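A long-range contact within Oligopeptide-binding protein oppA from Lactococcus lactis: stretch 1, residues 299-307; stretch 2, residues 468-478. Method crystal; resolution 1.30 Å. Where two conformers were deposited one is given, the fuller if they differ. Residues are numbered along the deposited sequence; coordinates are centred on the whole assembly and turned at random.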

ATOM      1  N   ALA A 299      -2.357  -6.551  11.388  1.00 11.11           N
ATOM      2  CA  ALA A 299      -2.192  -6.142   9.983  1.00 11.85           C
ATOM      3  C   ALA A 299      -1.477  -4.754   9.951  1.00 12.28           C
ATOM      4  O   ALA A 299      -1.796  -3.855  10.670  1.00 13.16           O
ATOM      5  CB  ALA A 299      -3.500  -6.118   9.253  1.00 12.05           C
ATOM      6  N   MET A 300      -0.530  -4.648   9.075  1.00 13.18           N
ATOM      7  CA  MET A 300       0.070  -3.340   8.875  1.00 12.98           C
ATOM      8  C   MET A 300      -0.818  -2.685   7.798  1.00 11.71           C
ATOM      9  O   MET A 300      -0.589  -2.838   6.629  1.00 12.46           O
ATOM     10  CB  MET A 300       1.494  -3.506   8.401  1.00 15.21           C
ATOM     11  CG  MET A 300       2.360  -2.374   8.902  1.00 16.74           C
ATOM     12  SD  MET A 300       4.001  -3.051   9.214  1.00 20.31           S
ATOM     13  CE  MET A 300       4.170  -3.710   7.654  1.00 13.87           C
ATOM     14  N   TYR A 301      -1.939  -2.133   8.276  1.00 10.34           N
ATOM     15  CA  TYR A 301      -3.118  -1.829   7.411  1.00  9.16           C
ATOM     16  C   TYR A 301      -3.901  -0.644   7.928  1.00  8.69           C
ATOM     17  O   TYR A 301      -4.043  -0.455   9.103  1.00  9.16           O
ATOM     18  CB  TYR A 301      -4.045  -3.074   7.404  1.00  9.52           C
ATOM     19  CG  TYR A 301      -5.397  -2.960   6.665  1.00  9.65           C
ATOM     20  CD1 TYR A 301      -5.532  -3.377   5.374  1.00 11.11           C
ATOM     21  CD2 TYR A 301      -6.518  -2.451   7.305  1.00 10.56           C
ATOM     22  CE1 TYR A 301      -6.794  -3.331   4.745  1.00 11.15           C
ATOM     23  CE2 TYR A 301      -7.723  -2.382   6.695  1.00 11.44           C
ATOM     24  CZ  TYR A 301      -7.845  -2.822   5.420  1.00 11.47           C
ATOM     25  OH  TYR A 301      -9.057  -2.784   4.793  1.00 15.24           O
ATOM     26  N   ILE A 302      -4.473   0.083   6.968  1.00  8.07           N
ATOM     27  CA  ILE A 302      -5.502   1.080   7.262  1.00  8.83           C
ATOM     28  C   ILE A 302      -6.448   1.099   6.096  1.00  8.28           C
ATOM     29  O   ILE A 302      -6.062   1.032   4.929  1.00  9.20           O
ATOM     30  CB  ILE A 302      -4.884   2.520   7.494  1.00  9.58           C
ATOM     31  CG1 ILE A 302      -5.915   3.583   7.916  1.00 12.20           C
ATOM     32  CG2 ILE A 302      -4.129   3.082   6.254  1.00 10.46           C
ATOM     33  CD1 ILE A 302      -6.512   3.307   9.232  1.00 13.93           C
ATOM     34  N   SER A 303      -7.724   1.192   6.426  1.00  8.10           N
ATOM     35  CA  SER A 303      -8.755   1.623   5.460  1.00  7.51           C
ATOM     36  C   SER A 303      -9.274   3.026   5.827  1.00  7.20           C
ATOM     37  O   SER A 303      -9.288   3.377   6.941  1.00  7.15           O
ATOM     38  CB  SER A 303      -9.898   0.624   5.278  1.00  8.12           C
ATOM     39  OG  SER A 303     -10.607   0.474   6.525  1.00  8.98           O
ATOM     40  N   LEU A 304      -9.704   3.743   4.806  1.00  6.97           N
ATOM     41  CA  LEU A 304     -10.071   5.143   4.947  1.00  6.87           C
ATOM     42  C   LEU A 304     -10.966   5.574   3.816  1.00  6.31           C
ATOM     43  O   LEU A 304     -10.950   5.057   2.768  1.00  6.91           O
ATOM     44  CB  LEU A 304      -8.819   6.059   5.062  1.00  8.07           C
ATOM     45  CG  LEU A 304      -8.043   6.239   3.758  1.00  8.86           C
ATOM     46  CD1 LEU A 304      -7.024   7.361   4.015  1.00 11.36           C
ATOM     47  CD2 LEU A 304      -7.304   4.922   3.300  1.00 11.42           C
ATOM     48  N   MET A 305     -11.795   6.533   4.154  1.00  6.72           N
ATOM     49  CA  MET A 305     -12.659   7.150   3.189  1.00  6.34           C
ATOM     50  C   MET A 305     -12.005   8.458   2.662  1.00  6.43           C
ATOM     51  O   MET A 305     -11.588   9.308   3.395  1.00  7.20           O
ATOM     52  CB  MET A 305     -13.998   7.470   3.900  1.00  7.09           C
ATOM     53  CG  MET A 305     -15.062   8.110   2.963  1.00  7.27           C
ATOM     54  SD  MET A 305     -16.757   8.083   3.685  1.00  8.23           S
ATOM     55  CE  MET A 305     -16.514   9.161   5.141  1.00  9.27           C
ATOM     56  N   TYR A 306     -11.944   8.581   1.348  1.00  6.02           N
ATOM     57  CA  TYR A 306     -11.363   9.727   0.647  1.00  6.46           C
ATOM     58  C   TYR A 306     -12.429  10.645   0.086  1.00  6.11           C
ATOM     59  O   TYR A 306     -13.432  10.179  -0.418  1.00  6.83           O
ATOM     60  CB  TYR A 306     -10.573   9.237  -0.590  1.00  6.88           C
ATOM     61  CG  TYR A 306      -9.210   8.625  -0.270  1.00  6.21           C
ATOM     62  CD1 TYR A 306      -8.029   9.410  -0.274  1.00  5.96           C
ATOM     63  CD2 TYR A 306      -9.079   7.295   0.046  1.00  7.59           C
ATOM     64  CE1 TYR A 306      -6.775   8.876  -0.006  1.00  6.62           C
ATOM     65  CE2 TYR A 306      -7.817   6.749   0.307  1.00  9.18           C
ATOM     66  CZ  TYR A 306      -6.695   7.542   0.277  1.00  7.71           C
ATOM     67  OH  TYR A 306      -5.482   6.957   0.580  1.00  9.69           O
ATOM     68  N   TYR A 307     -12.126  11.938   0.105  1.00  5.88           N
ATOM     69  CA  TYR A 307     -12.923  12.967  -0.604  1.00  5.77           C
ATOM     70  C   TYR A 307     -12.097  13.514  -1.785  1.00  5.46           C
ATOM     71  O   TYR A 307     -10.939  13.819  -1.629  1.00  6.28           O
ATOM     72  CB  TYR A 307     -13.266  14.082   0.365  1.00  6.28           C
ATOM     73  CG  TYR A 307     -14.133  13.653   1.553  1.00  6.23           C
ATOM     74  CD1 TYR A 307     -15.310  12.905   1.383  1.00  7.18           C
ATOM     75  CD2 TYR A 307     -13.744  13.995   2.844  1.00  5.72           C
ATOM     76  CE1 TYR A 307     -16.095  12.549   2.468  1.00  7.36           C
ATOM     77  CE2 TYR A 307     -14.527  13.661   3.954  1.00  6.56           C
ATOM     78  CZ  TYR A 307     -15.696  12.934   3.732  1.00  6.03           C
ATOM     79  OH  TYR A 307     -16.495  12.613   4.787  1.00  7.09           O
TER
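Stretch 2 468-478: ITDGSWSLASE

At the apolar centre of the contact, on the face of the sheet that carries Ile302, Leu304 and Tyr306, lies Trp473. Its indole, with chi1 in the m well, reaches back over stretch 1, so that Leu304 CD2 packs at the ring edge, 3.7 Å from Trp473 CD1, while Ile302 CG2 lies 4.2 Å from the same Trp473 CD1. The loop continues this cluster: Leu475 points toward stretch 1 and brings its CD2 to 3.9 Å from Ile302 CG2. Branched aliphatic side chains suit these positions: Leu304 and Ile302 pack against the indole, and Leu475 packs on Ile302. The flexible thioether of Met300 closes this end, its CE 3.5 Å from Ser477 CB.

Gly471, paired with Leu304, leaves this face open beside Trp473. The ring of Tyr306 occupies the space; a CB on Gly471 would lie 2.8 Å from Tyr306 CE2, a clash. The tyrosine can therefore lie along the neighbouring strand and carry its hydroxyl to the indole, where Trp473 NE1 donates a hydrogen bond of 2.9 Å to Tyr306 OH. Two aromatic residues thus satisfy a buried polar group without breaking the apolar packing. Beyond them, Thr469 CG2 sits 3.9 Å from Tyr306 CB.

Between the two faces, the backbones zip together in regular antiparallel fashion. Stretch 2 runs as a β-strand from Ile468 to Ser474, antiparallel to strand 301-307, and then leaves the strand as a loop. The two N-to-C directions make an angle of 149°, the axes approach to 4.6 Å, and the contact buries 818 Å² in all. Ile302 pairs with Trp473, Leu304 with Gly471 and Tyr306 with Thr469, each pair joined by two hydrogen bonds; Trp473 N to Ile302 O and Gly471 N to Leu304 O both measure 2.9 Å. In the intervening non-hydrogen-bonded pairs the CA atoms come closer, down to about 4.1 Å between Ser303 CA and Ser472 CA, where two small serine side chains lie side by side on one face.

The opposite face is mixed. Ile468 CG2 packs 3.6 Å from Met305 CG, and Ile468 CG1 lies 4.1 Å from Tyr307 CD1, at the edge of that ring. Farther along, polarity takes over: Tyr301 OH approaches Ser472 OG at 3.1 Å, and each is hydrogen-bonded elsewhere in the structure.

Past the strand, Leu475 N still donates to Met300 O at 2.9 Å. A water reinforces this junction, donating to Met300 O at 2.8 Å and to Leu475 O at 3.0 Å.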

ATOM      1  N   ILE A 468     -16.743  10.646  -3.197  1.00  5.86           N
ATOM      2  CA  ILE A 468     -16.352   9.842  -2.017  1.00  6.33           C
ATOM      3  C   ILE A 468     -15.899   8.503  -2.578  1.00  6.33           C
ATOM      4  O   ILE A 468     -16.498   7.971  -3.466  1.00  6.63           O
ATOM      5  CB  ILE A 468     -17.574   9.583  -1.099  1.00  6.31           C
ATOM      6  CG1 ILE A 468     -18.230  10.906  -0.620  1.00  6.39           C
ATOM      7  CG2 ILE A 468     -17.186   8.711   0.149  1.00  7.64           C
ATOM      8  CD1 ILE A 468     -19.653  10.656   0.025  1.00  8.54           C
ATOM      9  N   THR A 469     -14.828   7.947  -2.023  1.00  6.38           N
ATOM     10  CA  THR A 469     -14.423   6.566  -2.304  1.00  6.28           C
ATOM     11  C   THR A 469     -13.797   6.006  -1.018  1.00  6.49           C
ATOM     12  O   THR A 469     -13.547   6.684  -0.107  1.00  7.19           O
ATOM     13  CB  THR A 469     -13.512   6.457  -3.571  1.00  6.83           C
ATOM     14  OG1 THR A 469     -13.477   5.072  -3.968  1.00  6.70           O
ATOM     15  CG2 THR A 469     -12.083   6.872  -3.246  1.00  7.23           C
ATOM     16  N   ASP A 470     -13.545   4.702  -1.052  1.00  7.15           N
ATOM     17  CA  ASP A 470     -12.874   3.955   0.028  1.00  7.45           C
ATOM     18  C   ASP A 470     -11.578   3.406  -0.507  1.00  8.03           C
ATOM     19  O   ASP A 470     -11.563   2.854  -1.568  1.00  9.05           O
ATOM     20  CB  ASP A 470     -13.748   2.770   0.468  1.00  8.33           C
ATOM     21  CG  ASP A 470     -15.111   3.211   0.995  1.00  8.32           C
ATOM     22  OD1 ASP A 470     -15.116   4.113   1.834  1.00  8.96           O
ATOM     23  OD2 ASP A 470     -16.096   2.656   0.581  1.00  9.71           O
ATOM     24  N   GLY A 471     -10.499   3.628   0.238  1.00  7.79           N
ATOM     25  CA  GLY A 471      -9.219   3.022  -0.079  1.00  8.41           C
ATOM     26  C   GLY A 471      -8.786   2.123   1.082  1.00  8.33           C
ATOM     27  O   GLY A 471      -9.269   2.189   2.171  1.00 11.27           O
ATOM     28  N   SER A 472      -7.874   1.226   0.787  0.50  8.23           N
ATOM     29  CA  SER A 472      -7.257   0.368   1.804  0.50  8.41           C
ATOM     30  C   SER A 472      -5.785   0.244   1.440  0.50  8.07           C
ATOM     31  O   SER A 472      -5.442   0.212   0.253  0.50  7.99           O
ATOM     32  CB  SER A 472      -7.898  -1.022   1.838  0.50  9.06           C
ATOM     33  OG  SER A 472      -9.252  -0.972   2.266  0.50 11.51           O
ATOM     34  N   TRP A 473      -4.921   0.183   2.453  1.00  7.65           N
ATOM     35  CA  TRP A 473      -3.494   0.082   2.241  1.00  7.65           C
ATOM     36  C   TRP A 473      -2.884  -1.012   3.077  1.00  7.63           C
ATOM     37  O   TRP A 473      -3.147  -1.115   4.273  1.00  7.97           O
ATOM     38  CB  TRP A 473      -2.790   1.390   2.630  1.00  7.72           C
ATOM     39  CG  TRP A 473      -3.179   2.564   1.800  1.00  8.54           C
ATOM     40  CD1 TRP A 473      -4.127   3.510   2.093  1.00  9.08           C
ATOM     41  CD2 TRP A 473      -2.632   2.919   0.533  1.00  8.29           C
ATOM     42  NE1 TRP A 473      -4.197   4.427   1.071  1.00  9.79           N
ATOM     43  CE2 TRP A 473      -3.280   4.095   0.107  1.00  8.57           C
ATOM     44  CE3 TRP A 473      -1.637   2.368  -0.280  1.00  8.20           C
ATOM     45  CZ2 TRP A 473      -2.969   4.725  -1.105  1.00  9.48           C
ATOM     46  CZ3 TRP A 473      -1.336   2.991  -1.485  1.00  9.25           C
ATOM     47  CH2 TRP A 473      -2.010   4.143  -1.888  1.00  9.37           C
ATOM     48  N   SER A 474      -2.049  -1.829   2.434  0.50  7.83           N
ATOM     49  CA  SER A 474      -1.043  -2.612   3.126  0.50  8.46           C
ATOM     50  C   SER A 474       0.153  -1.676   3.266  0.50  8.09           C
ATOM     51  O   SER A 474       0.902  -1.455   2.312  0.50  8.93           O
ATOM     52  CB  SER A 474      -0.684  -3.859   2.332  0.50  8.99           C
ATOM     53  OG  SER A 474      -1.730  -4.813   2.396  0.50 11.69           O
ATOM     54  N   LEU A 475       0.301  -1.131   4.453  1.00  7.92           N
ATOM     55  CA  LEU A 475       1.233  -0.054   4.729  1.00  8.53           C
ATOM     56  C   LEU A 475       2.702  -0.512   4.734  1.00  8.88           C
ATOM     57  O   LEU A 475       3.010  -1.605   5.065  1.00  9.27           O
ATOM     58  CB  LEU A 475       0.909   0.588   6.089  1.00  8.75           C
ATOM     59  CG  LEU A 475      -0.412   1.351   6.194  1.00 10.04           C
ATOM     60  CD1 LEU A 475      -0.730   1.648   7.661  1.00 10.66           C
ATOM     61  CD2 LEU A 475      -0.407   2.623   5.371  1.00 10.25           C
ATOM     62  N   ALA A 476       3.577   0.447   4.388  1.00  8.96           N
ATOM     63  CA  ALA A 476       5.017   0.265   4.543  1.00  8.46           C
ATOM     64  C   ALA A 476       5.317   0.055   6.025  1.00  7.63           C
ATOM     65  O   ALA A 476       4.613   0.536   6.851  1.00  8.16           O
ATOM     66  CB  ALA A 476       5.763   1.543   4.035  1.00  9.74           C
ATOM     67  N   SER A 477       6.371  -0.679   6.295  1.00  7.45           N
ATOM     68  CA  SER A 477       6.689  -1.061   7.672  1.00  7.57           C
ATOM     69  C   SER A 477       7.406   0.003   8.482  1.00  6.99           C
ATOM     70  O   SER A 477       8.070  -0.316   9.405  1.00  7.74           O
ATOM     71  CB  SER A 477       7.449  -2.392   7.742  1.00  8.80           C
ATOM     72  OG  SER A 477       8.608  -2.327   6.972  1.00 10.25           O
ATOM     73  N   GLU A 478       7.281   1.274   8.105  1.00  6.91           N
ATOM     74  CA  GLU A 478       7.751   2.403   8.923  1.00  6.54           C
ATOM     75  C   GLU A 478       6.577   3.398   8.938  1.00  6.38           C
ATOM     76  O   GLU A 478       5.972   3.597   7.919  1.00  6.94           O
ATOM     77  CB  GLU A 478       9.007   2.987   8.251  1.00  6.64           C
ATOM     78  CG  GLU A 478       9.922   3.797   9.208  1.00  7.25           C
ATOM     79  CD  GLU A 478       9.375   5.187   9.552  1.00  8.53           C
ATOM     80  OE1 GLU A 478       8.697   5.764   8.692  1.00  9.86           O
ATOM     81  OE2 GLU A 478       9.628   5.581  10.638  1.00 11.26           O
TER
HETATM   82  O   HOH W   1       1.433  -4.122   5.236  1.00 37.31           O